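Side-chain contacts in urocanate hydratase (Paenibacillus sp. Soil724D2, PDB 7NED), which probably adds water to thiourocanate in bacterial ergothioneine breakdown, and binds urocanate and the cofactor NAD+ as a urocanate hydratase family enzyme: residues N107-Q112 / L260-V265; Y264-S267 / E273-E276. All coordinates share one frame; numbering follows the deposited sequence.

Contact 1. Residues N107-Q112 / L260-V265; sequences NFYRLQ and LVYGYV. With NAD (nicotinamide-adenine-dinucleotide), chain C.
Tyr109 reaches from helix 105-113 to the loop holding Val261 and Tyr262, and most of the contact is made by its ring. CB starts the side chain toward the loop, and with CG anti to the carbonyl carbon (chi1 -63°) the ring runs out from the helix flank. CD1 lies at the edge of the Phe108 ring, in its plane. One atom further out, CE1 meets Tyr262 CE1 at 4.0 Å, arriving at the edge of the Tyr262 ring while the two side chains run antiparallel, side by side. On the far branch, CE2 approaches Val261 CG2 to 4.1 Å; CZ touches the same methyl, which comes obliquely to the ring. The helix belongs to the N-terminal family region and the loop to the Rossmann-like NAD-binding one, and this tyrosine joins the two. At the tip, OH packs against Val261 CG2 and accepts a hydrogen bond of 2.7 Å from a water lying in the ring plane. That water in turn accepts Leu260 N at 2.9 Å. OH is also hydrogen-bonded to OD2 of Asp259, whose OD1 takes the amides of Val261 and Tyr262. Val261 CG1 sits over one face of the Tyr262 ring, 3.3 Å above its plane and displaced toward the rim. Further along, Gly263 O lies 3.7 Å from NAD C8A, and Val265 N donates a nearly straight bond (172°) to NAD N7A.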
# COMPACT_ATOMS: atom_id res chain seq x y z
N ASN A 107 8.34 -2.73 -16.48
CA ASN A 107 9.08 -2.71 -15.26
C ASN A 107 8.93 -4.00 -14.51
O ASN A 107 9.91 -4.48 -13.95
CB ASN A 107 8.62 -1.52 -14.41
CG ASN A 107 9.46 -0.27 -14.61
OD1 ASN A 107 10.66 -0.39 -14.83
ND2 ASN A 107 8.86 0.94 -14.57
N PHE A 108 7.72 -4.54 -14.41
CA PHE A 108 7.53 -5.82 -13.70
C PHE A 108 8.44 -6.92 -14.26
O PHE A 108 9.15 -7.60 -13.51
CB PHE A 108 6.06 -6.26 -13.79
CG PHE A 108 5.85 -7.66 -13.36
CD1 PHE A 108 5.64 -7.95 -12.02
CD2 PHE A 108 5.88 -8.70 -14.29
CE1 PHE A 108 5.47 -9.23 -11.58
CE2 PHE A 108 5.72 -10.00 -13.87
CZ PHE A 108 5.51 -10.27 -12.49
N TYR A 109 8.40 -7.14 -15.58
CA TYR A 109 9.18 -8.24 -16.14
C TYR A 109 10.66 -8.04 -15.87
O TYR A 109 11.37 -9.01 -15.58
CB TYR A 109 8.94 -8.37 -17.64
CG TYR A 109 7.51 -8.71 -18.00
CD1 TYR A 109 6.87 -9.77 -17.39
CD2 TYR A 109 6.78 -7.91 -18.88
CE1 TYR A 109 5.54 -10.10 -17.71
CE2 TYR A 109 5.44 -8.22 -19.19
CZ TYR A 109 4.83 -9.29 -18.58
OH TYR A 109 3.51 -9.61 -18.90
N ARG A 110 11.14 -6.82 -16.05
CA ARG A 110 12.55 -6.52 -15.81
C ARG A 110 12.93 -6.82 -14.37
O ARG A 110 13.95 -7.47 -14.09
CB ARG A 110 12.83 -5.07 -16.20
N LEU A 111 12.09 -6.39 -13.42
CA LEU A 111 12.40 -6.66 -12.02
C LEU A 111 12.25 -8.13 -11.69
O LEU A 111 13.00 -8.67 -10.86
CB LEU A 111 11.52 -5.81 -11.11
CG LEU A 111 11.77 -4.31 -11.17
CD1 LEU A 111 10.66 -3.52 -10.46
CD2 LEU A 111 13.15 -3.97 -10.58
N GLN A 112 11.26 -8.83 -12.27
CA GLN A 112 11.19 -10.27 -12.03
C GLN A 112 12.42 -10.98 -12.60
O GLN A 112 13.03 -11.81 -11.93
CB GLN A 112 9.90 -10.85 -12.60
CG GLN A 112 9.88 -12.36 -12.44
CD GLN A 112 8.61 -12.99 -12.94
OE1 GLN A 112 7.93 -13.70 -12.19
NE2 GLN A 112 8.28 -12.75 -14.21
N LEU A 260 0.38 -11.05 -21.63
CA LEU A 260 0.65 -11.33 -23.03
C LEU A 260 1.96 -12.08 -23.23
O LEU A 260 2.29 -12.44 -24.36
CB LEU A 260 0.68 -10.02 -23.83
CG LEU A 260 -0.51 -9.07 -23.66
CD1 LEU A 260 -0.44 -7.86 -24.60
CD2 LEU A 260 -1.82 -9.84 -23.80
N VAL A 261 2.72 -12.33 -22.17
CA VAL A 261 3.95 -13.08 -22.30
C VAL A 261 3.78 -14.51 -21.81
O VAL A 261 4.23 -15.45 -22.45
CB VAL A 261 5.10 -12.37 -21.55
CG1 VAL A 261 6.30 -13.28 -21.47
CG2 VAL A 261 5.41 -11.01 -22.17
N TYR A 262 3.09 -14.68 -20.69
CA TYR A 262 2.92 -15.99 -20.11
C TYR A 262 1.49 -16.51 -20.18
O TYR A 262 1.28 -17.66 -19.79
CB TYR A 262 3.37 -15.96 -18.64
CG TYR A 262 4.84 -15.57 -18.51
CD1 TYR A 262 5.21 -14.25 -18.35
CD2 TYR A 262 5.83 -16.54 -18.65
CE1 TYR A 262 6.57 -13.90 -18.24
CE2 TYR A 262 7.15 -16.21 -18.55
CZ TYR A 262 7.52 -14.90 -18.36
OH TYR A 262 8.85 -14.61 -18.28
N GLY A 263 0.53 -15.70 -20.63
CA GLY A 263 -0.87 -16.06 -20.54
C GLY A 263 -1.50 -16.37 -21.90
O GLY A 263 -1.46 -17.51 -22.36
N TYR A 264 -2.02 -15.35 -22.55
CA TYR A 264 -2.87 -15.51 -23.73
C TYR A 264 -2.11 -16.06 -24.94
O TYR A 264 -1.10 -15.48 -25.38
CB TYR A 264 -3.48 -14.16 -24.08
CG TYR A 264 -4.63 -14.32 -25.01
CD1 TYR A 264 -4.42 -14.52 -26.37
CD2 TYR A 264 -5.93 -14.34 -24.53
CE1 TYR A 264 -5.50 -14.71 -27.24
CE2 TYR A 264 -7.02 -14.51 -25.39
CZ TYR A 264 -6.79 -14.71 -26.74
OH TYR A 264 -7.86 -14.88 -27.58
N VAL A 265 -2.61 -17.15 -25.51
CA VAL A 265 -1.97 -17.79 -26.66
C VAL A 265 -2.52 -17.15 -27.93
O VAL A 265 -3.73 -17.22 -28.17
CB VAL A 265 -2.22 -19.29 -26.69
CG1 VAL A 265 -1.52 -19.86 -27.90
CG2 VAL A 265 -1.72 -19.92 -25.37
PA NAD C . -4.51 -19.95 -16.02
O1A NAD C . -3.39 -19.26 -16.78
O2A NAD C . -4.36 -21.11 -15.12
O5B NAD C . -5.43 -20.61 -17.28
C5B NAD C . -5.60 -19.78 -18.35
C4B NAD C . -6.20 -20.73 -19.48
O4B NAD C . -6.41 -20.07 -20.70
C3B NAD C . -5.07 -21.79 -19.70
O3B NAD C . -5.59 -23.05 -19.64
C2B NAD C . -4.57 -21.46 -21.14
O2B NAD C . -4.26 -22.58 -21.88
C1B NAD C . -5.88 -20.93 -21.73
N9A NAD C . -5.71 -20.03 -22.87
C8A NAD C . -4.74 -19.05 -23.10
N7A NAD C . -4.89 -18.43 -24.24
C5A NAD C . -6.03 -18.99 -24.80
C6A NAD C . -6.71 -18.77 -26.01
N6A NAD C . -6.30 -17.83 -26.89
N1A NAD C . -7.83 -19.49 -26.31
C2A NAD C . -8.18 -20.44 -25.40
N3A NAD C . -7.63 -20.76 -24.22
C4A NAD C . -6.55 -20.01 -23.95
O3 NAD C . -5.30 -18.68 -15.54
PN NAD C . -6.44 -18.82 -14.43
O1N NAD C . -6.10 -18.97 -12.98
O2N NAD C . -7.57 -19.63 -15.05
O5D NAD C . -7.16 -17.26 -14.41
C5D NAD C . -7.63 -16.82 -15.69
C4D NAD C . -8.08 -15.39 -15.58
O4D NAD C . -8.94 -15.21 -14.47
C3D NAD C . -6.72 -14.61 -15.19
O3D NAD C . -6.61 -13.38 -15.89
C2D NAD C . -6.90 -14.30 -13.65
O2D NAD C . -6.39 -13.11 -13.22
C1D NAD C . -8.43 -14.05 -13.86
N1N NAD C . -9.24 -13.75 -12.67
C2N NAD C . -8.94 -12.49 -12.18
C3N NAD C . -9.63 -11.97 -11.10
C7N NAD C . -9.18 -10.59 -10.60
O7N NAD C . -9.91 -9.80 -9.99
N7N NAD C . -7.85 -10.25 -10.78
C4N NAD C . -10.65 -12.76 -10.55
C5N NAD C . -10.93 -14.02 -11.09
C6N NAD C . -10.21 -14.52 -12.19
O HOH W 1 1.96 -8.74 -20.99

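Contact 2. Residues Y264-S267 / E273-E276. With NAD (nicotinamide-adenine-dinucleotide), chain C.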
# COMPACT_ATOMS: atom_id res chain seq x y z
N TYR A 264 -2.02 -15.35 -22.55
CA TYR A 264 -2.87 -15.51 -23.73
C TYR A 264 -2.11 -16.06 -24.94
O TYR A 264 -1.10 -15.48 -25.38
CB TYR A 264 -3.48 -14.16 -24.08
CG TYR A 264 -4.63 -14.32 -25.01
CD1 TYR A 264 -4.42 -14.52 -26.37
CD2 TYR A 264 -5.93 -14.34 -24.53
CE1 TYR A 264 -5.50 -14.71 -27.24
CE2 TYR A 264 -7.02 -14.51 -25.39
CZ TYR A 264 -6.79 -14.71 -26.74
OH TYR A 264 -7.86 -14.88 -27.58
N VAL A 265 -2.61 -17.15 -25.51
CA VAL A 265 -1.97 -17.79 -26.66
C VAL A 265 -2.52 -17.15 -27.93
O VAL A 265 -3.73 -17.22 -28.17
CB VAL A 265 -2.22 -19.29 -26.69
CG1 VAL A 265 -1.52 -19.86 -27.90
CG2 VAL A 265 -1.72 -19.92 -25.37
N PRO A 266 -1.67 -16.54 -28.76
CA PRO A 266 -2.16 -15.89 -29.97
C PRO A 266 -2.69 -16.91 -30.94
O PRO A 266 -2.34 -18.09 -30.89
CB PRO A 266 -0.92 -15.20 -30.54
CG PRO A 266 0.09 -15.17 -29.43
CD PRO A 266 -0.22 -16.42 -28.62
N SER A 267 -3.53 -16.44 -31.86
CA SER A 267 -3.96 -17.30 -32.95
C SER A 267 -2.73 -17.74 -33.73
O SER A 267 -1.80 -16.96 -33.95
CB SER A 267 -4.92 -16.56 -33.88
OG SER A 267 -5.35 -17.44 -34.92
N GLU A 273 5.20 -24.25 -28.55
CA GLU A 273 6.26 -23.35 -28.98
C GLU A 273 6.31 -22.07 -28.19
O GLU A 273 7.11 -21.19 -28.52
CB GLU A 273 6.10 -23.00 -30.44
CG GLU A 273 5.89 -24.19 -31.30
CD GLU A 273 5.04 -23.84 -32.48
OE1 GLU A 273 3.82 -23.58 -32.31
OE2 GLU A 273 5.63 -23.81 -33.59
N LEU A 274 5.45 -21.91 -27.19
CA LEU A 274 5.42 -20.64 -26.47
C LEU A 274 6.73 -20.38 -25.75
O LEU A 274 7.21 -19.25 -25.77
CB LEU A 274 4.26 -20.62 -25.48
CG LEU A 274 2.91 -20.59 -26.19
CD1 LEU A 274 1.78 -20.73 -25.19
CD2 LEU A 274 2.79 -19.28 -26.96
N GLU A 275 7.33 -21.39 -25.14
CA GLU A 275 8.59 -21.17 -24.41
C GLU A 275 9.66 -20.68 -25.31
O GLU A 275 10.39 -19.79 -25.00
CB GLU A 275 9.11 -22.38 -23.68
CG GLU A 275 8.11 -22.93 -22.68
CD GLU A 275 8.32 -22.48 -21.23
OE1 GLU A 275 8.66 -21.32 -20.93
OE2 GLU A 275 8.12 -23.32 -20.39
N GLU A 276 9.68 -21.27 -26.48
CA GLU A 276 10.60 -20.92 -27.48
C GLU A 276 10.39 -19.48 -27.87
O GLU A 276 11.32 -18.75 -27.99
CB GLU A 276 10.37 -21.84 -28.64
PA NAD C . -4.51 -19.95 -16.02
O1A NAD C . -3.39 -19.26 -16.78
O2A NAD C . -4.36 -21.11 -15.12
O5B NAD C . -5.43 -20.61 -17.28
C5B NAD C . -5.60 -19.78 -18.35
C4B NAD C . -6.20 -20.73 -19.48
O4B NAD C . -6.41 -20.07 -20.70
C3B NAD C . -5.07 -21.79 -19.70
O3B NAD C . -5.59 -23.05 -19.64
C2B NAD C . -4.57 -21.46 -21.14
O2B NAD C . -4.26 -22.58 -21.88
C1B NAD C . -5.88 -20.93 -21.73
N9A NAD C . -5.71 -20.03 -22.87
C8A NAD C . -4.74 -19.05 -23.10
N7A NAD C . -4.89 -18.43 -24.24
C5A NAD C . -6.03 -18.99 -24.80
C6A NAD C . -6.71 -18.77 -26.01
N6A NAD C . -6.30 -17.83 -26.89
N1A NAD C . -7.83 -19.49 -26.31
C2A NAD C . -8.18 -20.44 -25.40
N3A NAD C . -7.63 -20.76 -24.22
C4A NAD C . -6.55 -20.01 -23.95
O3 NAD C . -5.30 -18.68 -15.54
PN NAD C . -6.44 -18.82 -14.43
O1N NAD C . -6.10 -18.97 -12.98
O2N NAD C . -7.57 -19.63 -15.05
O5D NAD C . -7.16 -17.26 -14.41
C5D NAD C . -7.63 -16.82 -15.69
C4D NAD C . -8.08 -15.39 -15.58
O4D NAD C . -8.94 -15.21 -14.47
C3D NAD C . -6.72 -14.61 -15.19
O3D NAD C . -6.61 -13.38 -15.89
C2D NAD C . -6.90 -14.30 -13.65
O2D NAD C . -6.39 -13.11 -13.22
C1D NAD C . -8.43 -14.05 -13.86
N1N NAD C . -9.24 -13.75 -12.67
C2N NAD C . -8.94 -12.49 -12.18
C3N NAD C . -9.63 -11.97 -11.10
C7N NAD C . -9.18 -10.59 -10.60
O7N NAD C . -9.91 -9.80 -9.99
N7N NAD C . -7.85 -10.25 -10.78
C4N NAD C . -10.65 -12.76 -10.55
C5N NAD C . -10.93 -14.02 -11.09
C6N NAD C . -10.21 -14.52 -12.19
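Leu274 comes in nearly perpendicular to Val265, its isobutyl group meeting one methyl of the valine. Leu274 is extended, with CD1 anti to CA (chi2 173°), which carries this methyl to 3.6 Å from Val265 CG2. Its second methyl, CD2, stands more loosely by the Pro266 ring, 4.5 Å from CD. Val265 CG2 lies beside its own backbone N, and therefore also near the adenine: it is 3.7 Å from NAD N7A and 3.9 Å from NAD C8A. Leucine and cofactor thus both touch a single valine methyl. This is the adenine end of the NAD site in the Rossmann-like domain, where the loop after strand 250-251 passes the base before the chain enters helix 274-280. The CB of Tyr264 is directed away from Leu274, and its ring offers a face to the base, which is tilted against it and brings its amino group down onto it. N6A sits 3.1 Å above the ring plane, offset toward the rim, and is 3.2 Å from both CE1 and CZ. Tyr264 OH is hydrogen-bonded to Glu296 OE1, a bond likely to hold the ring in place. Replacing Tyr264 by an alanine would probably leave the adenine amino group without its aromatic floor and Glu296 without this hydroxyl partner. N6A also makes a weak, bent bond (121°) to Val265 O, an oxygen that accepts Asn233 ND2 as well.

How the contacts relate
From the N terminus, the chain reaches helix 105-113 after the earlier helices and strands of the N-terminal region, builds much of the Rossmann-like domain, and after strand 250-251 comes back in the loop 260-265. Contact 1 closes this long excursion of 147 residues and ties the N-terminal domain to the NAD-binding domain. Contact 2 begins where contact 1 ends, sharing Tyr264 and Val265, and closes a short loop of five intervening residues onto the start of helix 274-280. The two closures are consecutive, neither nested nor crossed. Their centres lie 13 Å apart on the same side of the chain's centre, with one continuous loop and the adenine end of NAD common to both.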